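Local coordinates for putative hyaluronoglucosaminidase (PDB 6PWI), which belongs to glycoside hydrolase family 84 and probably has hexosaminidase activity, this chain being the portion that includes the catalytic barrel and a helical region after it, at residues A[618-621]-A[622-626]. Sequence-based numbering, arbitrary orientation.
Sequences KDLS and KIIGD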
loop_
_atom_site.group_PDB
_atom_site.type_symbol
_atom_site.label_atom_id
_atom_site.label_comp_id
_atom_site.label_asym_id
_atom_site.label_seq_id
_atom_site.Cartn_x
_atom_site.Cartn_y
_atom_site.Cartn_z
ATOM N N LYS A 618 32.316 1.633 -9.817
ATOM C CA LYS A 618 33.502 2.093 -9.115
ATOM C C LYS A 618 34.603 1.039 -9.228
ATOM O O LYS A 618 35.763 1.373 -9.463
ATOM C CB LYS A 618 33.163 2.453 -7.665
ATOM C CG LYS A 618 32.507 3.816 -7.496
ATOM C CD LYS A 618 31.935 4.019 -6.115
ATOM C CE LYS A 618 31.384 5.411 -5.889
ATOM N NZ LYS A 618 30.832 5.548 -4.519
ATOM N N ASP A 619 34.206 -0.229 -9.076
ATOM C CA ASP A 619 35.092 -1.371 -9.195
ATOM C C ASP A 619 35.718 -1.407 -10.587
ATOM O O ASP A 619 36.933 -1.534 -10.714
ATOM C CB ASP A 619 34.348 -2.674 -8.890
ATOM C CG ASP A 619 34.463 -3.135 -7.445
ATOM O OD1 ASP A 619 35.245 -2.512 -6.683
ATOM O OD2 ASP A 619 33.784 -4.140 -7.092
ATOM N N LEU A 620 34.884 -1.306 -11.629
ATOM C CA LEU A 620 35.376 -1.361 -12.995
ATOM C C LEU A 620 36.427 -0.276 -13.205
ATOM O O LEU A 620 37.449 -0.526 -13.838
ATOM C CB LEU A 620 34.216 -1.192 -13.979
ATOM C CG LEU A 620 33.394 -2.450 -14.246
ATOM C CD1 LEU A 620 32.107 -2.110 -14.985
ATOM C CD2 LEU A 620 34.202 -3.464 -15.032
ATOM N N SER A 621 36.177 0.920 -12.661
ATOM C CA SER A 621 37.020 2.059 -12.980
ATOM C C SER A 621 38.365 1.957 -12.263
ATOM O O SER A 621 39.347 2.529 -12.730
ATOM C CB SER A 621 36.321 3.376 -12.741
ATOM O OG SER A 621 36.385 3.740 -11.373
ATOM N N LYS A 622 38.400 1.217 -11.145
ATOM C CA LYS A 622 39.621 0.972 -10.389
ATOM C C LYS A 622 40.433 -0.158 -11.022
ATOM O O LYS A 622 41.657 -0.121 -11.009
ATOM C CB LYS A 622 39.310 0.582 -8.943
ATOM C CG LYS A 622 39.125 1.739 -7.973
ATOM C CD LYS A 622 38.579 1.289 -6.624
ATOM C CE LYS A 622 37.714 2.333 -5.941
ATOM N NZ LYS A 622 36.578 1.716 -5.211
ATOM N N ILE A 623 39.753 -1.174 -11.554
ATOM C CA ILE A 623 40.430 -2.354 -12.059
ATOM C C ILE A 623 40.996 -2.060 -13.446
ATOM O O ILE A 623 42.147 -2.380 -13.722
ATOM C CB ILE A 623 39.505 -3.588 -12.045
ATOM C CG1 ILE A 623 39.170 -4.020 -10.614
ATOM C CG2 ILE A 623 40.112 -4.728 -12.846
ATOM C CD1 ILE A 623 37.969 -4.939 -10.507
ATOM N N ILE A 624 40.188 -1.463 -14.326
ATOM C CA ILE A 624 40.648 -1.223 -15.683
ATOM C C ILE A 624 41.858 -0.295 -15.617
ATOM O O ILE A 624 41.814 0.749 -14.969
ATOM C CB ILE A 624 39.516 -0.662 -16.563
ATOM C CG1 ILE A 624 38.371 -1.670 -16.698
ATOM C CG2 ILE A 624 40.048 -0.228 -17.922
ATOM C CD1 ILE A 624 37.068 -1.066 -17.173
ATOM N N GLY A 625 42.960 -0.719 -16.242
ATOM C CA GLY A 625 44.149 0.115 -16.299
ATOM C C GLY A 625 45.084 -0.085 -15.107
ATOM O O GLY A 625 46.204 0.416 -15.115
ATOM N N ASP A 626 44.614 -0.796 -14.079
ATOM C CA ASP A 626 45.464 -1.219 -12.979
ATOM C C ASP A 626 45.367 -2.740 -12.875
ATOM O O ASP A 626 45.124 -3.287 -11.801
ATOM C CB ASP A 626 45.079 -0.490 -11.686
ATOM C CG ASP A 626 46.209 -0.287 -10.688
ATOM O OD1 ASP A 626 46.118 0.686 -9.905
ATOM O OD2 ASP A 626 47.164 -1.100 -10.683
#
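K622, I623 and I624 each give their backbone N-H to the carbonyl four residues earlier, continuing the last turn of helix 613-623. The bond from I623 N to D619 O is 3.0 Å long, and the one from I624 N to L620 O, 2.9 Å, is nearly straight at 170°. I624 is the first residue to leave helical angles, within a type II beta turn that spans I623 to D626, closed by D626 N on I623 O at 3.0 Å. G625 suits its place because its positive phi would press a side chain against the preceding carbonyl oxygen.

K618 O accepts twice from one face of its plane, from K622 N at 3.1 Å and from S621 OG at 3.1 Å. S621 OG lies between the backbone N and the carbonyl carbon (chi1 82°), which turns the short side chain's hydroxyl back to that carbonyl. K622 runs back past it too, its bends at chi3 and chi4 leaving NZ 4.7 Å from D619 OD1, opposite charges without a salt bridge. I624 CD1 lies 4.3 Å from L620 CB. Branched and apolar, buried L620 meets helices 496-507 and 540-572, buried I623 meets L506, and I624 touches S566, A567 and Y582.

The chemistry is that of an amphipathic helix, the last of this chain: leucine and isoleucines seat it against the helical bundle, the lysines are exposed, and D619, partly exposed, borders T503 of helix 496-507, with at most a modest electrostatic attraction between K622 and D619.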